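Local coordinates for protein DNA helicase RecQ (Deinococcus radiodurans, PDB 4Q48) that probably couples ATP hydrolysis to unwinding of duplex DNA by moving in the 3'-5' direction, this chain being its helicase, zinc-binding and winged-helix core, at residues R124-R129 and Q162-L167. Residues are numbered along the deposited sequence; the frame is centred on the assembly and turned at random.
Sequences RLLMPR and QQLSVL
In the first RecA-like domain of this RecQ helicase, the connections that precede and follow strand 139-145 in the chain meet over one face of the parallel sheet. Residues 124-129 lead from helix 122-125 into helix 128-135, Met127 occupying the N-cap position of the latter, and 162-167 run into helix 165-170. What joins them is leucine branches meeting by their methyl groups. Leu125, its CG anti to the backbone N (chi1 171°), sends CD2 to Leu164 CD2 at 3.6 Å, the two side chains crossing near a right angle. Leu125 CD2 also reaches Leu167 CD2 at 3.8 Å, so one methyl serves both leucines. Leu126 instead holds CG anti to its carbonyl carbon, and its CD2 lies 3.7 Å from Leu164 CD2. Leu126 CD2 also touches Val166 CG1 at 3.9 Å and, at the solvent-exposed margin, Gln163 CB. An alanine in place of Leu126 would probably loosen the contact at its more exposed side and leave Leu164 less well covered, since the branch touching Gln163, Leu164 and Val166 would be gone. Beneath, Leu125 and Leu164 rest on Val70, while Leu164 and Leu167 reach Ile144. Connections packed on each other and on a parallel sheet in this way belong to the layered alpha/beta, RecA-like fold of P-loop helicases.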
ATOM      1  N   ARG A 124       4.735  20.686  15.193  1.00 52.66           N
ATOM      2  CA  ARG A 124       4.721  22.133  15.048  1.00 57.24           C
ATOM      3  C   ARG A 124       3.344  22.644  14.584  1.00 53.40           C
ATOM      4  O   ARG A 124       2.817  23.581  15.162  1.00 57.40           O
ATOM      5  CB  ARG A 124       5.806  22.583  14.072  1.00 58.83           C
ATOM      6  CG  ARG A 124       6.198  24.037  14.227  1.00 54.34           C
ATOM      7  CD  ARG A 124       6.905  24.233  15.542  1.00 58.83           C
ATOM      8  NE  ARG A 124       7.355  25.602  15.717  1.00 61.29           N
ATOM      9  CZ  ARG A 124       8.102  25.995  16.736  1.00 67.80           C
ATOM     10  NH1 ARG A 124       8.475  25.107  17.650  1.00 72.40           N
ATOM     11  NH2 ARG A 124       8.484  27.263  16.837  1.00 64.40           N
ATOM     12  N   LEU A 125       2.769  22.022  13.555  1.00 46.83           N
ATOM     13  CA  LEU A 125       1.543  22.504  12.933  1.00 41.90           C
ATOM     14  C   LEU A 125       0.353  22.605  13.880  1.00 51.36           C
ATOM     15  O   LEU A 125      -0.417  23.567  13.825  1.00 52.13           O
ATOM     16  CB  LEU A 125       1.147  21.616  11.758  1.00 38.99           C
ATOM     17  CG  LEU A 125      -0.237  21.929  11.188  1.00 39.84           C
ATOM     18  CD1 LEU A 125      -0.187  23.247  10.459  1.00 37.95           C
ATOM     19  CD2 LEU A 125      -0.759  20.840  10.249  1.00 42.49           C
ATOM     20  N   LEU A 126       0.198  21.626  14.761  1.00 54.49           N
ATOM     21  CA  LEU A 126      -1.044  21.538  15.521  1.00 51.23           C
ATOM     22  C   LEU A 126      -1.024  22.440  16.742  1.00 48.76           C
ATOM     23  O   LEU A 126      -2.056  22.620  17.393  1.00 51.55           O
ATOM     24  CB  LEU A 126      -1.324  20.082  15.916  1.00 52.11           C
ATOM     25  CG  LEU A 126      -1.573  19.147  14.733  1.00 54.42           C
ATOM     26  CD1 LEU A 126      -1.189  17.720  15.066  1.00 59.28           C
ATOM     27  CD2 LEU A 126      -3.024  19.223  14.330  1.00 55.97           C
ATOM     28  N   MET A 127       0.144  23.000  17.049  1.00 44.20           N
ATOM     29  CA  MET A 127       0.276  23.975  18.137  1.00 45.04           C
ATOM     30  C   MET A 127      -0.647  25.190  17.881  1.00 52.41           C
ATOM     31  O   MET A 127      -0.658  25.755  16.759  1.00 50.10           O
ATOM     32  CB  MET A 127       1.724  24.454  18.279  1.00 49.65           C
ATOM     33  CG  MET A 127       2.724  23.460  18.822  1.00 49.39           C
ATOM     34  SD  MET A 127       4.373  24.210  18.842  1.00 63.55           S
ATOM     35  CE  MET A 127       5.255  23.065  19.919  1.00 57.83           C
ATOM     36  N   PRO A 128      -1.419  25.606  18.909  1.00 54.49           N
ATOM     37  CA  PRO A 128      -2.429  26.665  18.733  1.00 52.43           C
ATOM     38  C   PRO A 128      -1.814  27.955  18.187  1.00 44.30           C
ATOM     39  O   PRO A 128      -2.401  28.648  17.357  1.00 40.69           O
ATOM     40  CB  PRO A 128      -2.979  26.869  20.153  1.00 48.97           C
ATOM     41  CG  PRO A 128      -2.664  25.594  20.875  1.00 49.82           C
ATOM     42  CD  PRO A 128      -1.329  25.170  20.314  1.00 52.42           C
ATOM     43  N   ARG A 129      -0.600  28.235  18.628  1.00 43.00           N
ATOM     44  CA  ARG A 129       0.145  29.370  18.118  1.00 39.90           C
ATOM     45  C   ARG A 129       0.415  29.245  16.618  1.00 48.95           C
ATOM     46  O   ARG A 129       0.219  30.209  15.865  1.00 52.30           O
ATOM     47  CB  ARG A 129       1.446  29.529  18.891  1.00 31.85           C
ATOM     48  CG  ARG A 129       2.240  30.709  18.492  1.00 29.31           C
ATOM     49  CD  ARG A 129       3.668  30.524  18.907  1.00 37.35           C
ATOM     50  NE  ARG A 129       4.514  31.652  18.537  1.00 34.62           N
ATOM     51  CZ  ARG A 129       5.421  31.591  17.573  1.00 40.71           C
ATOM     52  NH1 ARG A 129       5.563  30.458  16.896  1.00 41.39           N
ATOM     53  NH2 ARG A 129       6.172  32.656  17.279  1.00 44.55           N
ATOM     54  N   GLN A 162      -4.162  12.063  13.784  1.00 68.97           N
ATOM     55  CA  GLN A 162      -5.616  12.041  13.692  1.00 70.12           C
ATOM     56  C   GLN A 162      -6.209  13.317  14.263  1.00 74.50           C
ATOM     57  O   GLN A 162      -7.428  13.434  14.375  1.00 79.54           O
ATOM     58  CB  GLN A 162      -6.222  10.862  14.451  1.00 73.30           C
ATOM     59  CG  GLN A 162      -5.690  10.706  15.864  1.00 81.82           C
ATOM     60  CD  GLN A 162      -6.260   9.490  16.558  1.00 78.27           C
ATOM     61  OE1 GLN A 162      -7.100   8.781  15.999  1.00 75.82           O
ATOM     62  NE2 GLN A 162      -5.840   9.262  17.796  1.00 74.58           N
ATOM     63  N   GLN A 163      -5.357  14.273  14.618  1.00 69.90           N
ATOM     64  CA  GLN A 163      -5.824  15.602  14.998  1.00 68.96           C
ATOM     65  C   GLN A 163      -5.933  16.564  13.809  1.00 69.63           C
ATOM     66  O   GLN A 163      -6.573  17.620  13.908  1.00 68.19           O
ATOM     67  CB  GLN A 163      -4.917  16.196  16.057  1.00 70.79           C
ATOM     68  CG  GLN A 163      -4.800  15.336  17.283  1.00 75.22           C
ATOM     69  CD  GLN A 163      -4.111  16.063  18.411  1.00 79.50           C
ATOM     70  OE1 GLN A 163      -4.192  17.294  18.508  1.00 72.57           O
ATOM     71  NE2 GLN A 163      -3.394  15.316  19.251  1.00 80.73           N
ATOM     72  N   LEU A 164      -5.332  16.182  12.683  1.00 62.58           N
ATOM     73  CA  LEU A 164      -5.347  16.988  11.463  1.00 57.84           C
ATOM     74  C   LEU A 164      -6.754  17.157  10.921  1.00 61.35           C
ATOM     75  O   LEU A 164      -6.949  17.729   9.840  1.00 61.27           O
ATOM     76  CB  LEU A 164      -4.473  16.341  10.389  1.00 57.92           C
ATOM     77  CG  LEU A 164      -2.975  16.369  10.685  1.00 57.09           C
ATOM     78  CD1 LEU A 164      -2.208  15.739   9.559  1.00 48.59           C
ATOM     79  CD2 LEU A 164      -2.469  17.781  10.992  1.00 58.17           C
ATOM     80  N   SER A 165      -7.723  16.625  11.666  1.00 64.00           N
ATOM     81  CA  SER A 165      -9.112  17.064  11.618  1.00 65.39           C
ATOM     82  C   SER A 165      -9.182  18.560  11.401  1.00 61.24           C
ATOM     83  O   SER A 165      -9.985  19.057  10.612  1.00 65.69           O
ATOM     84  CB  SER A 165      -9.838  16.714  12.918  1.00 61.65           C
ATOM     85  OG  SER A 165      -9.464  15.437  13.406  1.00 65.94           O
ATOM     86  N   VAL A 166      -8.306  19.256  12.118  1.00 57.31           N
ATOM     87  CA  VAL A 166      -8.366  20.695  12.310  1.00 60.43           C
ATOM     88  C   VAL A 166      -8.099  21.535  11.050  1.00 55.11           C
ATOM     89  O   VAL A 166      -8.560  22.659  10.962  1.00 55.35           O
ATOM     90  CB  VAL A 166      -7.364  21.112  13.429  1.00 60.20           C
ATOM     91  CG1 VAL A 166      -5.980  21.368  12.851  1.00 58.77           C
ATOM     92  CG2 VAL A 166      -7.851  22.328  14.182  1.00 53.90           C
ATOM     93  N   LEU A 167      -7.393  21.002  10.062  1.00 55.39           N
ATOM     94  CA  LEU A 167      -7.127  21.800   8.871  1.00 49.51           C
ATOM     95  C   LEU A 167      -8.428  22.149   8.182  1.00 56.37           C
ATOM     96  O   LEU A 167      -8.628  23.290   7.775  1.00 62.19           O
ATOM     97  CB  LEU A 167      -6.201  21.090   7.888  1.00 48.63           C
ATOM     98  CG  LEU A 167      -4.787  20.859   8.416  1.00 49.81           C
ATOM     99  CD1 LEU A 167      -3.920  20.296   7.305  1.00 46.38           C
ATOM    100  CD2 LEU A 167      -4.166  22.096   9.070  1.00 43.25           C
TER